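Local coordinates for mannan endo-1,6-alpha-mannosidase (Chaetomium thermophilum, PDB 6RY0), which probably acts on alpha-1,6-mannosidic linkages, as a glycosyl hydrolase family 76 enzyme implicated in transferring GPI-anchored glycoproteins into the fungal cell wall, at residues K194-N199 / S261-L266; G126-G131 / L180-P185. All blocks are in the same frame, centred on the assembly; numbering follows the deposited sequence.

Contact 1 (K194-N199 / S261-L266); sequences KNTIAN and SYNAAL
Tyr262 meets Ile197 where the first turn of helix 261-278 faces the first turn of helix 196-213, a buried join that illustrates how two helix starts can be matched by one aliphatic branch and one bridging water. The tyrosine CG stands between the backbone N and the carbonyl carbon (chi1 78°), which brings the ring nearer to the partner helix. Over one face of the Tyr262 ring, displaced from the middle toward the rim, sits Ile197 CD1, 3.8 Å from the ring centroid in a CH-pi contact. Ile197 CD1 comes closest to Tyr262 CE2, at 3.4 Å. The two side chains cross at about a right angle, and Phe323 stacks with the same tyrosine. Asn263 follows, and its amide does two jobs. Asn263 OD1 rests against the aliphatic base of the isoleucine, 3.3 Å from Ile197 CB, and near Thr196 CG2 at 3.6 Å. Thr196 CG2, anti to the backbone N, lies toward this amide, leaving OG1 to the carbonyl oxygen of Tyr243. Asn263 ND2 gives a hydrogen bond to a water (3.1 Å), which also accepts from Ile197 N at 2.9 Å. Leu266, one turn on, closes the apolar patch: Leu266 CD2 stands 3.9 Å from Ile197 CD1. Asn195 occupies the N-cap of helix 196-213, its OD1 accepting a weak bond from Ala198 N, and Asn199 ND2 donates to Asn195 O. The chemistry divides the work: ring, methyl and leucine branch pack between the helices, while the cap and the water supply acceptors to amide groups that the helix start itself cannot satisfy, so a buried helix N-terminus is accommodated without direct polar bonding between the two segments.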
loop_
_atom_site.group_PDB
_atom_site.type_symbol
_atom_site.label_atom_id
_atom_site.label_comp_id
_atom_site.label_asym_id
_atom_site.label_seq_id
_atom_site.Cartn_x
_atom_site.Cartn_y
_atom_site.Cartn_z
ATOM N N LYS A 194 -2.367 16.586 9.619
ATOM C CA LYS A 194 -2.342 15.248 10.209
ATOM C C LYS A 194 -3.378 14.434 9.457
ATOM O O LYS A 194 -4.576 14.671 9.574
ATOM C CB LYS A 194 -2.621 15.286 11.705
ATOM C CG LYS A 194 -1.457 15.851 12.520
ATOM C CD LYS A 194 -1.565 15.708 14.010
ATOM C CE LYS A 194 -0.217 15.973 14.635
ATOM N NZ LYS A 194 -0.197 15.715 16.113
ATOM N N ASN A 195 -2.906 13.520 8.626
ATOM C CA ASN A 195 -3.784 12.853 7.722
ATOM C C ASN A 195 -3.925 11.378 8.015
ATOM O O ASN A 195 -3.132 10.753 8.714
ATOM C CB ASN A 195 -3.423 13.118 6.283
ATOM C CG ASN A 195 -2.065 12.671 5.895
ATOM O OD1 ASN A 195 -1.261 12.178 6.695
ATOM N ND2 ASN A 195 -1.776 12.832 4.621
ATOM N N THR A 196 -5.002 10.818 7.482
ATOM C CA THR A 196 -5.270 9.418 7.694
ATOM C C THR A 196 -4.161 8.543 7.180
ATOM O O THR A 196 -3.745 7.625 7.891
ATOM C CB THR A 196 -6.615 9.046 7.090
ATOM O OG1 THR A 196 -7.577 9.860 7.745
ATOM C CG2 THR A 196 -6.902 7.576 7.271
ATOM N N ILE A 197 -3.689 8.772 5.960
ATOM C CA ILE A 197 -2.812 7.781 5.351
ATOM C C ILE A 197 -1.504 7.614 6.144
ATOM O O ILE A 197 -1.018 6.486 6.295
ATOM C CB ILE A 197 -2.566 8.041 3.855
ATOM C CG1 ILE A 197 -1.798 6.879 3.221
ATOM C CG2 ILE A 197 -1.864 9.388 3.601
ATOM C CD1 ILE A 197 -2.509 5.621 3.224
ATOM N N ALA A 198 -0.904 8.697 6.645
ATOM C CA ALA A 198 0.318 8.544 7.427
ATOM C C ALA A 198 0.074 7.639 8.632
ATOM O O ALA A 198 0.857 6.747 8.967
ATOM C CB ALA A 198 0.799 9.929 7.919
ATOM N N ASN A 199 -1.030 7.916 9.314
ATOM C CA ASN A 199 -1.386 7.170 10.507
ATOM C C ASN A 199 -1.786 5.737 10.181
ATOM O O ASN A 199 -1.465 4.824 10.931
ATOM C CB ASN A 199 -2.467 7.960 11.258
ATOM C CG ASN A 199 -1.860 9.156 11.916
ATOM O OD1 ASN A 199 -1.207 9.006 12.964
ATOM N ND2 ASN A 199 -1.985 10.335 11.305
ATOM N N SER A 261 -10.077 5.366 -1.496
ATOM C CA SER A 261 -10.284 3.952 -1.237
ATOM C C SER A 261 -9.190 3.355 -0.366
ATOM O O SER A 261 -9.464 2.530 0.518
ATOM C CB SER A 261 -10.364 3.216 -2.566
ATOM O OG SER A 261 -9.142 3.236 -3.270
ATOM N N TYR A 262 -7.952 3.762 -0.603
ATOM C CA TYR A 262 -6.830 3.128 0.095
ATOM C C TYR A 262 -6.815 3.449 1.577
ATOM O O TYR A 262 -6.197 2.708 2.329
ATOM C CB TYR A 262 -5.479 3.445 -0.577
ATOM C CG TYR A 262 -4.845 4.813 -0.339
ATOM C CD1 TYR A 262 -5.597 5.978 -0.157
ATOM C CD2 TYR A 262 -3.470 4.932 -0.320
ATOM C CE1 TYR A 262 -5.003 7.216 0.030
ATOM C CE2 TYR A 262 -2.879 6.184 -0.146
ATOM C CZ TYR A 262 -3.647 7.322 0.053
ATOM O OH TYR A 262 -3.080 8.556 0.259
ATOM N N ASN A 263 -7.423 4.540 2.005
ATOM C CA ASN A 263 -7.457 4.856 3.429
ATOM C C ASN A 263 -8.320 3.875 4.192
ATOM O O ASN A 263 -7.872 3.229 5.153
ATOM C CB ASN A 263 -7.933 6.302 3.667
ATOM C CG ASN A 263 -6.823 7.303 3.591
ATOM O OD1 ASN A 263 -5.681 6.995 3.944
ATOM N ND2 ASN A 263 -7.143 8.531 3.195
ATOM N N ALA A 264 -9.555 3.690 3.768
ATOM C CA ALA A 264 -10.416 2.708 4.429
ATOM C C ALA A 264 -9.837 1.314 4.280
ATOM O O ALA A 264 -9.865 0.523 5.228
ATOM C CB ALA A 264 -11.847 2.774 3.892
ATOM N N ALA A 265 -9.334 0.965 3.102
ATOM C CA ALA A 265 -8.837 -0.386 2.905
ATOM C C ALA A 265 -7.600 -0.666 3.760
ATOM O O ALA A 265 -7.443 -1.798 4.240
ATOM C CB ALA A 265 -8.523 -0.656 1.427
ATOM N N LEU A 266 -6.717 0.309 3.958
ATOM C CA LEU A 266 -5.544 0.077 4.772
ATOM C C LEU A 266 -5.945 -0.118 6.229
ATOM O O LEU A 266 -5.372 -0.943 6.933
ATOM C CB LEU A 266 -4.533 1.221 4.607
ATOM C CG LEU A 266 -3.168 0.959 5.252
ATOM C CD1 LEU A 266 -2.596 -0.393 4.880
ATOM C CD2 LEU A 266 -2.218 2.054 4.827
HETATM O O HOH W 1 -5.030 10.617 4.173
#

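Contact 2 (G126-G131 / L180-P185); sequences GNDDQG and LRWQIP
Trp182 turns the edge of its indole to the carboxylate of Asp128, whose CG lies in the ring plane, while over the centre of one ring face stands Gln183 NE2, 3.3 Å above the plane; Gln183 OE1 is hydrogen-bonded to Asn188. Trp182 NE1 donates to Asp128 OD2 at 3.1 Å. This bond stays close to the indole plane but reaches the oxygen from above the carboxylate plane; the two flat groups are turned 59° apart. The amide of Asn127 is another flat group. With CG anti to the carbonyl carbon and beside the backbone N (chi1 -80°), the side-chain amide and backbone N-H of Asn127 reach neighbouring loop carbonyls. Asn127 ND2 donates nearly within its amide plane to Arg181 O at 2.8 Å, and Asn127 N donates to Trp182 O at 2.8 Å. A water takes a further bond from ND2 and gives one to Gln183 O. Ile184 CG1 packs 3.5 Å from Asn127 OD1, and Ile184 CD1 approaches Gln130 OE1, in an amide held by Thr165 (to NE2) and Arg171 (to OE1). Gly126, the N-cap residue, forms a single beta bridge with Gln183. Thus successive carbonyls of an irregular loop serve amide groups at a helix start, and the indole N-H holds the Asp128 carboxylate at its ring edge, beside Asp129, a residue of the second calcium site seen in a structure of this protein, though no ion is bound there in this chain.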
loop_
_atom_site.group_PDB
_atom_site.type_symbol
_atom_site.label_atom_id
_atom_site.label_comp_id
_atom_site.label_asym_id
_atom_site.label_seq_id
_atom_site.Cartn_x
_atom_site.Cartn_y
_atom_site.Cartn_z
ATOM N N GLY A 126 7.299 12.038 3.228
ATOM C CA GLY A 126 6.171 11.903 4.106
ATOM C C GLY A 126 6.252 10.608 4.891
ATOM O O GLY A 126 6.897 9.630 4.482
ATOM N N ASN A 127 5.499 10.574 5.988
ATOM C CA ASN A 127 5.337 9.330 6.720
ATOM C C ASN A 127 4.646 8.267 5.871
ATOM O O ASN A 127 4.919 7.066 6.003
ATOM C CB ASN A 127 4.570 9.564 8.013
ATOM C CG ASN A 127 5.456 10.122 9.089
ATOM O OD1 ASN A 127 6.384 9.451 9.527
ATOM N ND2 ASN A 127 5.158 11.340 9.538
ATOM N N ASP A 128 3.725 8.679 5.006
ATOM C CA ASP A 128 3.106 7.742 4.071
ATOM C C ASP A 128 4.107 7.217 3.031
ATOM O O ASP A 128 4.115 6.033 2.726
ATOM C CB ASP A 128 1.882 8.378 3.370
ATOM C CG ASP A 128 2.142 9.743 2.701
ATOM O OD1 ASP A 128 3.098 10.451 3.055
ATOM O OD2 ASP A 128 1.386 10.102 1.777
ATOM N N ASP A 129 4.941 8.091 2.482
ATOM C CA ASP A 129 5.903 7.643 1.492
ATOM C C ASP A 129 6.836 6.600 2.090
ATOM O O ASP A 129 7.053 5.523 1.529
ATOM C CB ASP A 129 6.730 8.803 0.941
ATOM C CG ASP A 129 5.901 9.922 0.435
ATOM O OD1 ASP A 129 5.587 10.817 1.198
ATOM O OD2 ASP A 129 5.525 9.919 -0.724
ATOM N N GLN A 130 7.410 6.934 3.238
ATOM C CA GLN A 130 8.286 6.012 3.955
ATOM C C GLN A 130 7.511 4.747 4.344
ATOM O O GLN A 130 8.025 3.624 4.219
ATOM C CB GLN A 130 8.830 6.709 5.210
ATOM C CG GLN A 130 9.822 5.867 5.962
ATOM C CD GLN A 130 10.055 6.302 7.391
ATOM O OE1 GLN A 130 9.214 6.989 7.987
ATOM N NE2 GLN A 130 11.171 5.874 7.968
ATOM N N GLY A 131 6.279 4.930 4.787
ATOM C CA GLY A 131 5.444 3.827 5.186
ATOM C C GLY A 131 5.201 2.835 4.092
ATOM O O GLY A 131 5.235 1.636 4.367
ATOM N N LEU A 180 0.350 11.182 13.829
ATOM C CA LEU A 180 1.407 11.603 12.934
ATOM C C LEU A 180 0.940 12.721 12.020
ATOM O O LEU A 180 -0.176 12.735 11.512
ATOM C CB LEU A 180 1.850 10.443 12.034
ATOM C CG LEU A 180 2.580 9.289 12.690
ATOM C CD1 LEU A 180 2.783 8.174 11.685
ATOM C CD2 LEU A 180 3.903 9.737 13.226
ATOM N N ARG A 181 1.873 13.636 11.777
ATOM C CA ARG A 181 1.798 14.576 10.678
ATOM C C ARG A 181 2.084 13.870 9.361
ATOM O O ARG A 181 2.776 12.859 9.310
ATOM C CB ARG A 181 2.777 15.735 10.898
ATOM C CG ARG A 181 2.476 16.531 12.169
ATOM C CD ARG A 181 3.641 17.415 12.547
ATOM N NE ARG A 181 3.399 18.166 13.779
ATOM C CZ ARG A 181 2.918 19.412 13.812
ATOM N NH1 ARG A 181 2.557 20.019 12.687
ATOM N NH2 ARG A 181 2.809 20.047 14.973
ATOM N N TRP A 182 1.581 14.441 8.279
ATOM C CA TRP A 182 1.818 13.910 6.959
ATOM C C TRP A 182 3.304 13.836 6.651
ATOM O O TRP A 182 3.798 12.812 6.175
ATOM C CB TRP A 182 1.084 14.784 5.955
ATOM C CG TRP A 182 1.149 14.335 4.561
ATOM C CD1 TRP A 182 1.434 13.080 4.079
ATOM C CD2 TRP A 182 0.859 15.130 3.442
ATOM N NE1 TRP A 182 1.312 13.056 2.702
ATOM C CE2 TRP A 182 0.987 14.322 2.290
ATOM C CE3 TRP A 182 0.516 16.472 3.290
ATOM C CZ2 TRP A 182 0.775 14.818 1.016
ATOM C CZ3 TRP A 182 0.306 16.958 2.044
ATOM C CH2 TRP A 182 0.448 16.145 0.912
ATOM N N GLN A 183 4.001 14.952 6.858
ATOM C CA GLN A 183 5.402 15.099 6.506
ATOM C C GLN A 183 6.340 14.839 7.662
ATOM O O GLN A 183 5.995 15.055 8.825
ATOM C CB GLN A 183 5.633 16.490 5.961
ATOM C CG GLN A 183 4.809 16.799 4.705
ATOM C CD GLN A 183 5.178 15.870 3.550
ATOM O OE1 GLN A 183 6.346 15.738 3.211
ATOM N NE2 GLN A 183 4.201 15.129 3.046
ATOM N N ILE A 184 7.542 14.368 7.318
ATOM C CA ILE A 184 8.593 14.153 8.289
ATOM C C ILE A 184 9.383 15.428 8.578
ATOM O O ILE A 184 9.522 15.825 9.716
ATOM C CB ILE A 184 9.476 12.918 7.911
ATOM C CG1 ILE A 184 8.633 11.649 7.988
ATOM C CG2 ILE A 184 10.702 12.840 8.811
ATOM C CD1 ILE A 184 9.214 10.497 7.221
ATOM N N PRO A 185 9.877 16.114 7.537
ATOM C CA PRO A 185 10.616 17.357 7.806
ATOM C C PRO A 185 9.676 18.515 8.213
ATOM O O PRO A 185 8.698 18.791 7.498
ATOM C CB PRO A 185 11.311 17.655 6.456
ATOM C CG PRO A 185 11.231 16.384 5.667
ATOM C CD PRO A 185 9.928 15.766 6.104
HETATM O O HOH W 2 6.413 13.559 11.172
HETATM O O HOH W 3 3.783 12.588 1.311
#

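Overall arrangement
Contact 2 closes before contact 1 opens along the chain, and their centres lie 12 Å apart within the one family 76 domain, whose helices form the (alpha/alpha) barrel known for this family. Both are built on helix starts: contact 2 on helix 127-142, contact 1 on helices 196-213 and 261-278. The loop 180-185 leads to strand 193-195, which passes directly into helix 196-213, and it also touches that helix: Asn199 OD1 lies 2.8 Å from Leu180 N, a probable hydrogen bond. Asn195 packs against Trp182. Side chains of 126-131 in turn reach Ile197 and Ala198, so the two contacts form one continuous packed region near Asp129.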